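Local structure of putative aldehyde dehydrogenase AldY (Bacillus subtilis, 4DNG) at residues A266-A271 / V304-A309; K346-E351 / N374-Q379; I168-S173 / E467-K472; A261-A266 / E397-A402. The protein probably oxidises aldehydes to carboxylates with NAD(+) and may help protect the cell against stress from ethanol and related compounds. One frame throughout, in Å; residues are numbered along the deposited sequence.

Interaction 1 (A266-A271 / V304-A309); sequences ADVDRA and VEKFTA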
loop_
_atom_site.group_PDB
_atom_site.type_symbol
_atom_site.label_atom_id
_atom_site.label_comp_id
_atom_site.label_asym_id
_atom_site.label_seq_id
_atom_site.Cartn_x
_atom_site.Cartn_y
_atom_site.Cartn_z
ATOM N N ALA A 266 -12.206 32.679 -15.094
ATOM C CA ALA A 266 -11.331 33.035 -13.961
ATOM C C ALA A 266 -11.097 34.529 -13.761
ATOM O O ALA A 266 -11.098 35.312 -14.716
ATOM C CB ALA A 266 -9.991 32.347 -14.096
ATOM N N ASP A 267 -10.890 34.917 -12.507
ATOM C CA ASP A 267 -10.373 36.237 -12.204
ATOM C C ASP A 267 -8.885 36.162 -12.512
ATOM O O ASP A 267 -8.157 35.441 -11.832
ATOM C CB ASP A 267 -10.606 36.569 -10.728
ATOM C CG ASP A 267 -9.908 37.855 -10.286
ATOM O OD1 ASP A 267 -8.774 38.144 -10.742
ATOM O OD2 ASP A 267 -10.492 38.571 -9.450
ATOM N N VAL A 268 -8.441 36.884 -13.538
ATOM C CA VAL A 268 -7.048 36.817 -13.983
ATOM C C VAL A 268 -6.091 37.309 -12.894
ATOM O O VAL A 268 -5.118 36.611 -12.542
ATOM C CB VAL A 268 -6.830 37.579 -15.309
ATOM C CG1 VAL A 268 -5.352 37.714 -15.654
ATOM C CG2 VAL A 268 -7.553 36.868 -16.429
ATOM N N ASP A 269 -6.397 38.482 -12.341
ATOM C CA ASP A 269 -5.548 39.108 -11.330
ATOM C C ASP A 269 -5.271 38.208 -10.115
ATOM O O ASP A 269 -4.127 38.080 -9.671
ATOM C CB ASP A 269 -6.148 40.442 -10.892
ATOM C CG ASP A 269 -5.106 41.523 -10.771
ATOM O OD1 ASP A 269 -4.991 42.328 -11.723
ATOM O OD2 ASP A 269 -4.389 41.551 -9.741
ATOM N N ARG A 270 -6.320 37.584 -9.590
ATOM C CA ARG A 270 -6.177 36.561 -8.561
ATOM C C ARG A 270 -5.238 35.443 -9.045
ATOM O O ARG A 270 -4.339 35.035 -8.303
ATOM C CB ARG A 270 -7.559 36.006 -8.199
ATOM C CG ARG A 270 -7.676 35.297 -6.855
ATOM C CD ARG A 270 -9.141 35.263 -6.421
ATOM N NE ARG A 270 -9.438 34.215 -5.443
ATOM C CZ ARG A 270 -9.884 34.427 -4.205
ATOM N NH1 ARG A 270 -10.121 33.392 -3.409
ATOM N NH2 ARG A 270 -10.103 35.662 -3.757
ATOM N N ALA A 271 -5.429 35.000 -10.296
ATOM C CA ALA A 271 -4.694 33.862 -10.893
ATOM C C ALA A 271 -3.215 34.148 -11.161
ATOM O O ALA A 271 -2.357 33.304 -10.890
ATOM C CB ALA A 271 -5.374 33.376 -12.176
ATOM N N VAL A 304 -0.464 36.592 -19.575
ATOM C CA VAL A 304 0.970 36.614 -19.881
ATOM C C VAL A 304 1.566 37.951 -19.497
ATOM O O VAL A 304 2.485 37.998 -18.688
ATOM C CB VAL A 304 1.292 36.303 -21.358
ATOM C CG1 VAL A 304 2.742 36.646 -21.665
ATOM C CG2 VAL A 304 1.034 34.835 -21.661
ATOM N N GLU A 305 1.020 39.027 -20.060
ATOM C CA GLU A 305 1.493 40.383 -19.781
ATOM C C GLU A 305 1.644 40.641 -18.285
ATOM O O GLU A 305 2.708 41.066 -17.827
ATOM C CB GLU A 305 0.561 41.423 -20.405
ATOM C CG GLU A 305 0.822 41.684 -21.883
ATOM C CD GLU A 305 1.909 42.725 -22.141
ATOM O OE1 GLU A 305 2.927 42.748 -21.412
ATOM O OE2 GLU A 305 1.748 43.522 -23.093
ATOM N N LYS A 306 0.580 40.361 -17.534
ATOM C CA LYS A 306 0.567 40.557 -16.086
ATOM C C LYS A 306 1.571 39.672 -15.352
ATOM O O LYS A 306 2.297 40.155 -14.474
ATOM C CB LYS A 306 -0.842 40.347 -15.525
ATOM C CG LYS A 306 -1.652 41.625 -15.460
ATOM C CD LYS A 306 -3.143 41.360 -15.504
ATOM C CE LYS A 306 -3.822 42.472 -16.283
ATOM N NZ LYS A 306 -5.287 42.260 -16.346
ATOM N N PHE A 307 1.603 38.387 -15.715
ATOM C CA PHE A 307 2.507 37.415 -15.091
ATOM C C PHE A 307 3.954 37.744 -15.416
ATOM O O PHE A 307 4.791 37.664 -14.536
ATOM C CB PHE A 307 2.166 35.968 -15.501
ATOM C CG PHE A 307 3.014 34.928 -14.817
ATOM C CD1 PHE A 307 2.643 34.408 -13.576
ATOM C CD2 PHE A 307 4.204 34.478 -15.406
ATOM C CE1 PHE A 307 3.438 33.452 -12.935
ATOM C CE2 PHE A 307 5.001 33.540 -14.773
ATOM C CZ PHE A 307 4.616 33.025 -13.536
ATOM N N THR A 308 4.230 38.118 -16.670
ATOM C CA THR A 308 5.579 38.519 -17.097
ATOM C C THR A 308 6.057 39.788 -16.397
ATOM O O THR A 308 7.151 39.807 -15.818
ATOM C CB THR A 308 5.693 38.745 -18.624
ATOM O OG1 THR A 308 4.649 39.623 -19.063
ATOM C CG2 THR A 308 5.607 37.435 -19.380
ATOM N N ALA A 309 5.244 40.841 -16.445
ATOM C CA ALA A 309 5.619 42.094 -15.795
ATOM C C ALA A 309 5.955 41.849 -14.321
ATOM O O ALA A 309 6.975 42.340 -13.829
ATOM C CB ALA A 309 4.520 43.134 -15.928
#
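Two helices of the alpha/beta catalytic domain, 268-281 and 297-313, meet here near the start of the first, where Lys306 reaches across to Val268 and Asp269. The alpha carbons closest across the gap, those of Asp269 and Lys306, are 7.9 Å apart, so the contact depends on the long lysine chain. Its aliphatic part does the touching: Lys306 CD comes to 4.3 Å from Val268 CG1, and to the same distance from Asp269 OD1. Val268 holds CG1 opposite its backbone N (chi1 170°), which presents that methyl to the lysine. The charged ends stop short of each other, with Asp269 OD1 and Lys306 NZ 4.6 Å apart. The ammonium group forms its salt bridge instead with Glu302, one turn earlier on its own helix, and the attraction to Asp269 is at most a longer-range one. Asp269 also has Asp273 close by, a like charge that Lys306 may help to offset. Beneath these two exposed side chains Val268 is buried, packing further on Val299 and Glu302, while Phe307 carries the interface deeper by resting on Ala275, Ile276 and Phe280. The beginning of helix 268-281 is fixed by Asp267 in the N-cap position. Its OD1 accepts a nearly straight bond from Arg270 N (2.8 Å, 170°), which arrives from above the carboxylate plane. Strand 258-262, helix 268-281 and the parallel strand 290-296 form a beta-alpha-beta crossover, with helix 297-313 packed beside its helix, as in the alpha/beta catalytic domain of aldehyde dehydrogenases.

Interaction 2 (K346-E351 / N374-Q379); sequences KTDGIE and NSKIAQ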
loop_
_atom_site.group_PDB
_atom_site.type_symbol
_atom_site.label_atom_id
_atom_site.label_comp_id
_atom_site.label_asym_id
_atom_site.label_seq_id
_atom_site.Cartn_x
_atom_site.Cartn_y
_atom_site.Cartn_z
ATOM N N LYS A 346 14.994 26.470 -26.225
ATOM C CA LYS A 346 15.429 27.488 -27.155
ATOM C C LYS A 346 15.622 26.911 -28.553
ATOM O O LYS A 346 14.984 27.379 -29.491
ATOM C CB LYS A 346 16.686 28.178 -26.642
ATOM C CG LYS A 346 16.381 29.258 -25.620
ATOM C CD LYS A 346 17.629 30.061 -25.310
ATOM C CE LYS A 346 17.289 31.414 -24.712
ATOM N NZ LYS A 346 18.471 31.967 -23.999
ATOM N N THR A 347 16.463 25.880 -28.683
ATOM C CA THR A 347 16.670 25.193 -29.974
ATOM C C THR A 347 15.359 24.616 -30.517
ATOM O O THR A 347 15.170 24.535 -31.734
ATOM C CB THR A 347 17.707 24.046 -29.889
ATOM O OG1 THR A 347 18.607 24.267 -28.797
ATOM C CG2 THR A 347 18.498 23.929 -31.210
ATOM N N ASP A 348 14.467 24.235 -29.598
ATOM C CA ASP A 348 13.137 23.691 -29.908
ATOM C C ASP A 348 12.139 24.682 -30.507
ATOM O O ASP A 348 11.075 24.271 -30.972
ATOM C CB ASP A 348 12.510 23.099 -28.647
ATOM C CG ASP A 348 12.796 21.622 -28.486
ATOM O OD1 ASP A 348 13.748 21.118 -29.119
ATOM O OD2 ASP A 348 12.060 20.964 -27.716
ATOM N N GLY A 349 12.464 25.975 -30.456
ATOM C CA GLY A 349 11.607 27.024 -31.010
ATOM C C GLY A 349 10.796 27.853 -30.025
ATOM O O GLY A 349 10.402 28.977 -30.346
ATOM N N ILE A 350 10.541 27.312 -28.833
ATOM C CA ILE A 350 9.632 27.942 -27.862
ATOM C C ILE A 350 10.046 29.366 -27.501
ATOM O O ILE A 350 11.197 29.609 -27.174
ATOM C CB ILE A 350 9.479 27.102 -26.577
ATOM C CG1 ILE A 350 8.688 25.816 -26.859
ATOM C CG2 ILE A 350 8.770 27.900 -25.489
ATOM C CD1 ILE A 350 9.542 24.597 -27.133
ATOM N N GLU A 351 9.103 30.302 -27.585
ATOM C CA GLU A 351 9.362 31.693 -27.223
ATOM C C GLU A 351 9.764 31.825 -25.755
ATOM O O GLU A 351 9.381 31.021 -24.910
ATOM C CB GLU A 351 8.140 32.574 -27.526
ATOM C CG GLU A 351 8.381 34.069 -27.327
ATOM C CD GLU A 351 7.150 34.932 -27.539
ATOM O OE1 GLU A 351 6.041 34.387 -27.728
ATOM O OE2 GLU A 351 7.295 36.173 -27.512
ATOM N N ASN A 374 2.815 18.884 -24.624
ATOM C CA ASN A 374 3.616 17.690 -24.869
ATOM C C ASN A 374 5.075 18.064 -25.179
ATOM O O ASN A 374 5.728 17.457 -26.038
ATOM C CB ASN A 374 2.988 16.883 -26.013
ATOM C CG ASN A 374 2.915 15.397 -25.713
ATOM O OD1 ASN A 374 2.525 14.988 -24.616
ATOM N ND2 ASN A 374 3.279 14.578 -26.696
ATOM N N SER A 375 5.573 19.073 -24.467
ATOM C CA SER A 375 6.905 19.617 -24.702
ATOM C C SER A 375 7.878 19.132 -23.660
ATOM O O SER A 375 7.475 18.701 -22.580
ATOM C CB SER A 375 6.880 21.147 -24.683
ATOM O OG SER A 375 6.509 21.666 -25.943
ATOM N N LYS A 376 9.165 19.222 -23.981
ATOM C CA LYS A 376 10.205 18.858 -23.036
ATOM C C LYS A 376 10.151 19.734 -21.789
ATOM O O LYS A 376 10.098 19.212 -20.673
ATOM C CB LYS A 376 11.580 18.881 -23.704
ATOM C CG LYS A 376 11.901 17.574 -24.413
ATOM C CD LYS A 376 12.965 17.741 -25.486
ATOM C CE LYS A 376 13.151 16.455 -26.279
ATOM N NZ LYS A 376 13.814 16.687 -27.596
ATOM N N ILE A 377 10.128 21.054 -21.973
ATOM C CA ILE A 377 10.072 21.984 -20.831
ATOM C C ILE A 377 8.764 21.892 -20.039
ATOM O O ILE A 377 8.746 22.143 -18.833
ATOM C CB ILE A 377 10.331 23.457 -21.229
ATOM C CG1 ILE A 377 10.033 23.688 -22.708
ATOM C CG2 ILE A 377 11.758 23.869 -20.903
ATOM C CD1 ILE A 377 8.584 24.018 -22.993
ATOM N N ALA A 378 7.678 21.534 -20.721
ATOM C CA ALA A 378 6.385 21.346 -20.063
ATOM C C ALA A 378 6.360 20.074 -19.210
ATOM O O ALA A 378 5.920 20.110 -18.060
ATOM C CB ALA A 378 5.254 21.335 -21.085
ATOM N N GLN A 379 6.845 18.964 -19.770
ATOM C CA GLN A 379 6.743 17.646 -19.120
ATOM C C GLN A 379 7.798 17.362 -18.029
ATOM O O GLN A 379 7.661 16.405 -17.259
ATOM C CB GLN A 379 6.753 16.521 -20.170
ATOM C CG GLN A 379 5.691 16.623 -21.259
ATOM C CD GLN A 379 4.279 16.312 -20.783
ATOM O OE1 GLN A 379 4.008 16.211 -19.581
ATOM N NE2 GLN A 379 3.365 16.165 -21.738
#
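Ile350, Asp348 and Ile377 give most of the surface to this contact, in which the chain leaving helix 332-347 faces the short helix 376-379. The apolar half is a single approach, Ile350 CG1 to Ile377 CD1 at 4.3 Å. Each isoleucine has further cover: Ile350 lies on Phe368, and Ile377 packs on Ile341 and Ala345 of the longer helix and on Thr388. The terminal methyl CD1 of Ile350 also skirts the hydroxyl of Ser375, 4.4 Å from its OG, an atom whose weak hydrogen bond goes to Asp372 O. On the exposed side, Asp348 and Lys376 cross at about a right angle. The carboxylate therefore meets the flank of the lysine, Asp348 OD2 lying 4.0 Å from Lys376 CD, while Asp348 OD2 and Lys376 NZ stay 4.6 Å apart; any attraction is probably that of opposite charges near each other at the surface. Lys376 is extended beyond CG and runs past Gln344. What brings Asp348 and Ile350 to the same side is the turn at Gly349, whose positive phi (104°) and bond from its N to Lys346 O (3.0 Å) belong to a Schellman motif ending the helix.

Interaction 3 (I168-S173 / E467-K472); sequences IALGNS and EFTVTK
A buried asparagine amide, not an apolar group, forms the tightest link here: Asn172 ND2 donates to the backbone O of Phe468 at 2.9 Å. The bond is fairly straight (159° at the hydrogen) and lies in the carbonyl plane on a lone pair, with the acceptor also close to the amide plane. Asn172 ND2 has a second acceptor in Ala167 O, and OD1 takes a hydrogen bond from Gly145 N, so the amide is gripped at both ends and its rotation is fixed. The same ND2 sits at the edge of the Phe468 ring, whose plane is turned 52° from that of the amide. Beside it Leu170 supplies the apolar part, crossing Phe468 at about a right angle with CD1 3.8 Å from CB of the phenylalanine. Thr469 points its methyl CG2 at the leucine, 3.7 Å from Leu170 CB, while its hydroxyl bonds to Val465 O. Gly171, with positive phi, closes helix 156-169 in a Schellman motif just before strand 173-177. The contact thus ties that helix end to the start of strand 469-477, which runs antiparallel to strand 135-150, as in the oligomerisation arm of aldehyde dehydrogenases.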
loop_
_atom_site.group_PDB
_atom_site.type_symbol
_atom_site.label_atom_id
_atom_site.label_comp_id
_atom_site.label_asym_id
_atom_site.label_seq_id
_atom_site.Cartn_x
_atom_site.Cartn_y
_atom_site.Cartn_z
ATOM N N ILE A 168 5.862 9.061 15.639
ATOM C CA ILE A 168 6.043 9.125 17.077
ATOM C C ILE A 168 4.703 9.242 17.835
ATOM O O ILE A 168 4.523 8.620 18.879
ATOM C CB ILE A 168 7.030 10.251 17.448
ATOM C CG1 ILE A 168 8.446 9.814 17.056
ATOM C CG2 ILE A 168 6.914 10.614 18.930
ATOM C CD1 ILE A 168 9.425 10.960 16.923
ATOM N N ALA A 169 3.764 10.005 17.289
ATOM C CA ALA A 169 2.442 10.148 17.890
ATOM C C ALA A 169 1.754 8.809 18.090
ATOM O O ALA A 169 1.035 8.612 19.072
ATOM C CB ALA A 169 1.574 11.037 17.023
ATOM N N LEU A 170 1.979 7.887 17.156
ATOM C CA LEU A 170 1.228 6.642 17.125
ATOM C C LEU A 170 2.069 5.455 17.579
ATOM O O LEU A 170 1.839 4.301 17.183
ATOM C CB LEU A 170 0.617 6.443 15.730
ATOM C CG LEU A 170 -0.393 7.547 15.365
ATOM C CD1 LEU A 170 -0.609 7.655 13.869
ATOM C CD2 LEU A 170 -1.718 7.322 16.087
ATOM N N GLY A 171 3.059 5.755 18.412
ATOM C CA GLY A 171 3.817 4.732 19.119
ATOM C C GLY A 171 4.867 4.028 18.303
ATOM O O GLY A 171 5.344 2.961 18.689
ATOM N N ASN A 172 5.230 4.604 17.167
ATOM C CA ASN A 172 6.304 4.032 16.363
ATOM C C ASN A 172 7.651 4.621 16.755
ATOM O O ASN A 172 7.722 5.587 17.511
ATOM C CB ASN A 172 6.045 4.270 14.876
ATOM C CG ASN A 172 4.685 3.788 14.445
ATOM O OD1 ASN A 172 4.438 2.575 14.391
ATOM N ND2 ASN A 172 3.783 4.738 14.134
ATOM N N SER A 173 8.711 4.012 16.250
ATOM C CA SER A 173 10.042 4.587 16.307
ATOM C C SER A 173 10.455 4.883 14.875
ATOM O O SER A 173 9.745 4.509 13.933
ATOM C CB SER A 173 11.014 3.602 16.924
ATOM O OG SER A 173 11.267 2.547 16.004
ATOM N N GLU A 467 -2.052 5.089 8.091
ATOM C CA GLU A 467 -0.746 4.866 7.450
ATOM C C GLU A 467 0.294 4.428 8.458
ATOM O O GLU A 467 1.130 3.583 8.157
ATOM C CB GLU A 467 -0.253 6.109 6.688
ATOM C CG GLU A 467 -0.752 6.258 5.250
ATOM C CD GLU A 467 -0.199 7.510 4.553
ATOM O OE1 GLU A 467 -0.951 8.501 4.396
ATOM O OE2 GLU A 467 0.992 7.515 4.166
ATOM N N PHE A 468 0.212 4.972 9.666
ATOM C CA PHE A 468 1.228 4.738 10.698
ATOM C C PHE A 468 0.754 3.796 11.790
ATOM O O PHE A 468 1.448 3.583 12.786
ATOM C CB PHE A 468 1.721 6.075 11.281
ATOM C CG PHE A 468 2.503 6.894 10.292
ATOM C CD1 PHE A 468 3.879 6.726 10.165
ATOM C CD2 PHE A 468 1.856 7.804 9.458
ATOM C CE1 PHE A 468 4.605 7.465 9.239
ATOM C CE2 PHE A 468 2.572 8.538 8.533
ATOM C CZ PHE A 468 3.949 8.367 8.420
ATOM N N THR A 469 -0.425 3.214 11.603
ATOM C CA THR A 469 -0.901 2.203 12.551
ATOM C C THR A 469 -1.329 0.959 11.844
ATOM O O THR A 469 -1.624 0.998 10.645
ATOM C CB THR A 469 -2.081 2.692 13.410
ATOM O OG1 THR A 469 -3.229 2.938 12.577
ATOM C CG2 THR A 469 -1.691 3.953 14.188
ATOM N N VAL A 470 -1.363 -0.144 12.589
ATOM C CA VAL A 470 -1.958 -1.374 12.085
ATOM C C VAL A 470 -3.326 -1.680 12.722
ATOM O O VAL A 470 -3.630 -1.317 13.869
ATOM C CB VAL A 470 -0.978 -2.548 12.187
ATOM C CG1 VAL A 470 -0.916 -3.087 13.609
ATOM C CG2 VAL A 470 -1.355 -3.638 11.190
ATOM N N THR A 471 -4.176 -2.325 11.945
ATOM C CA THR A 471 -5.477 -2.744 12.434
ATOM C C THR A 471 -5.341 -4.179 12.917
ATOM O O THR A 471 -4.988 -5.070 12.137
ATOM C CB THR A 471 -6.534 -2.596 11.324
ATOM O OG1 THR A 471 -7.056 -1.264 11.363
ATOM C CG2 THR A 471 -7.684 -3.587 11.487
ATOM N N LYS A 472 -5.565 -4.393 14.210
ATOM C CA LYS A 472 -5.511 -5.743 14.752
ATOM C C LYS A 472 -6.908 -6.264 15.103
ATOM O O LYS A 472 -7.671 -5.608 15.821
ATOM C CB LYS A 472 -4.548 -5.831 15.956
ATOM C CG LYS A 472 -4.546 -7.173 16.702
ATOM C CD LYS A 472 -3.814 -8.280 15.966
ATOM C CE LYS A 472 -4.107 -9.657 16.550
ATOM N NZ LYS A 472 -2.985 -10.633 16.388
#

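Interaction 4 (A261-A266 / E397-A402); sequences AVLSDA and EAIDMA
The contact between Leu263 and Ile399 is wholly aliphatic, without a flat group of either segment; both residues pack also on Phe424 of helix 418-425. The setting is a beta-alpha-beta crossover of the catalytic domain. Helix 395-403 connects strand 386-392 to strand 410-414 and passes over the two parallel strands that lie between them, 290-296 and 258-262. Segment 261-266 is the end of the latter strand and the turn that follows. Ala261 faces the helix, with Ala261 CA 6.4 Å from Ala398 CA, a closeness that the two small side chains permit. Val262 points the other way, and Ala402 extends the helix packing to Ile294 on the adjoining strand. Past the strand end a type I turn runs from Leu263 to Ala266, closed by a bond from Ala266 N to Leu263 O (3.0 Å). Asp265 in this turn is held by Thr415 OG1, and Ser264 OG is bonded to Asp395 just before the segment on the helix. Leu263 and Ile399 cross at about a right angle. Ile399 places CG1 opposite its carbonyl carbon (chi1 -50°), and chi2 of -58° folds CD1 round to the strand. There it meets two partners: Ala261 CB at 4.4 Å and Leu263 CD2 at 3.9 Å, the same leucine methyl lying 4.1 Å from Ala398 CB.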
loop_
_atom_site.group_PDB
_atom_site.type_symbol
_atom_site.label_atom_id
_atom_site.label_comp_id
_atom_site.label_asym_id
_atom_site.label_seq_id
_atom_site.Cartn_x
_atom_site.Cartn_y
_atom_site.Cartn_z
ATOM N N ALA A 261 -4.387 25.316 -13.884
ATOM C CA ALA A 261 -5.314 25.645 -14.974
ATOM C C ALA A 261 -6.096 26.911 -14.676
ATOM O O ALA A 261 -6.648 27.059 -13.591
ATOM C CB ALA A 261 -6.257 24.488 -15.292
ATOM N N VAL A 262 -6.142 27.802 -15.665
ATOM C CA VAL A 262 -6.769 29.116 -15.557
ATOM C C VAL A 262 -7.844 29.226 -16.636
ATOM O O VAL A 262 -7.554 29.480 -17.815
ATOM C CB VAL A 262 -5.717 30.244 -15.713
ATOM C CG1 VAL A 262 -6.382 31.616 -15.822
ATOM C CG2 VAL A 262 -4.721 30.211 -14.568
ATOM N N LEU A 263 -9.089 29.029 -16.219
ATOM C CA LEU A 263 -10.192 28.856 -17.150
ATOM C C LEU A 263 -10.742 30.197 -17.624
ATOM O O LEU A 263 -10.418 31.242 -17.052
ATOM C CB LEU A 263 -11.295 27.998 -16.514
ATOM C CG LEU A 263 -10.966 26.659 -15.833
ATOM C CD1 LEU A 263 -12.250 25.859 -15.640
ATOM C CD2 LEU A 263 -9.943 25.836 -16.601
ATOM N N SER A 264 -11.583 30.160 -18.662
ATOM C CA SER A 264 -12.099 31.372 -19.304
ATOM C C SER A 264 -12.776 32.370 -18.350
ATOM O O SER A 264 -12.573 33.574 -18.467
ATOM C CB SER A 264 -13.021 31.023 -20.475
ATOM O OG SER A 264 -14.001 30.073 -20.106
ATOM N N ASP A 265 -13.560 31.879 -17.400
ATOM C CA ASP A 265 -14.243 32.787 -16.478
ATOM C C ASP A 265 -13.386 33.266 -15.282
ATOM O O ASP A 265 -13.788 34.170 -14.555
ATOM C CB ASP A 265 -15.607 32.223 -16.036
ATOM C CG ASP A 265 -15.491 30.889 -15.338
ATOM O OD1 ASP A 265 -14.360 30.373 -15.221
ATOM O OD2 ASP A 265 -16.538 30.352 -14.917
ATOM N N ALA A 266 -12.206 32.679 -15.094
ATOM C CA ALA A 266 -11.331 33.035 -13.961
ATOM C C ALA A 266 -11.097 34.529 -13.761
ATOM O O ALA A 266 -11.098 35.312 -14.716
ATOM C CB ALA A 266 -9.991 32.347 -14.096
ATOM N N GLU A 397 -10.333 21.096 -22.789
ATOM C CA GLU A 397 -8.929 20.869 -23.202
ATOM C C GLU A 397 -7.953 21.245 -22.079
ATOM O O GLU A 397 -7.051 20.468 -21.743
ATOM C CB GLU A 397 -8.595 21.629 -24.493
ATOM C CG GLU A 397 -7.160 21.460 -24.984
ATOM C CD GLU A 397 -6.913 22.110 -26.341
ATOM O OE1 GLU A 397 -7.082 23.339 -26.466
ATOM O OE2 GLU A 397 -6.535 21.389 -27.288
ATOM N N ALA A 398 -8.150 22.428 -21.494
ATOM C CA ALA A 398 -7.375 22.857 -20.325
ATOM C C ALA A 398 -7.261 21.751 -19.276
ATOM O O ALA A 398 -6.165 21.449 -18.801
ATOM C CB ALA A 398 -8.001 24.091 -19.700
ATOM N N ILE A 399 -8.408 21.175 -18.913
ATOM C CA ILE A 399 -8.482 20.091 -17.949
ATOM C C ILE A 399 -7.888 18.811 -18.543
ATOM O O ILE A 399 -7.170 18.087 -17.843
ATOM C CB ILE A 399 -9.932 19.871 -17.463
ATOM C CG1 ILE A 399 -10.572 21.204 -17.003
ATOM C CG2 ILE A 399 -9.999 18.795 -16.381
ATOM C CD1 ILE A 399 -9.862 21.965 -15.897
ATOM N N ASP A 400 -8.152 18.545 -19.829
ATOM C CA ASP A 400 -7.474 17.436 -20.528
ATOM C C ASP A 400 -5.937 17.575 -20.470
ATOM O O ASP A 400 -5.242 16.636 -20.059
ATOM C CB ASP A 400 -7.949 17.292 -21.976
ATOM C CG ASP A 400 -9.387 16.802 -22.075
ATOM O OD1 ASP A 400 -9.930 16.323 -21.051
ATOM O OD2 ASP A 400 -9.982 16.905 -23.177
ATOM N N MET A 401 -5.425 18.747 -20.853
ATOM C CA MET A 401 -3.984 19.041 -20.808
ATOM C C MET A 401 -3.365 18.866 -19.421
ATOM O O MET A 401 -2.197 18.464 -19.302
ATOM C CB MET A 401 -3.700 20.454 -21.328
ATOM C CG MET A 401 -3.862 20.615 -22.829
ATOM S SD MET A 401 -3.601 22.322 -23.344
ATOM C CE MET A 401 -2.995 22.097 -25.027
ATOM N N ALA A 402 -4.151 19.167 -18.381
ATOM C CA ALA A 402 -3.722 19.010 -16.979
ATOM C C ALA A 402 -3.584 17.543 -16.590
ATOM O O ALA A 402 -2.691 17.185 -15.828
ATOM C CB ALA A 402 -4.687 19.715 -16.038
#

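Interactions 1 and 4 are neighbours, their centres 14 Å apart. They share Ala266, and Val262 CG2 touches Ala271 CB at 4.0 Å, so strand 258-262 is covered by helix 395-403 on one face and helix 268-281 on the other. Interaction 2 belongs to the same catalytic domain but touches neither, its centre about 22 Å from that of interaction 1 and 20 Å from that of interaction 4. Interaction 3 stands apart, 40 to 45 Å from the other three between centres. The side chain of Phe468 lies about 11 Å from that of Glu253, a predicted active-site residue, too far to touch it; the other three contacts lie away from the annotated sites.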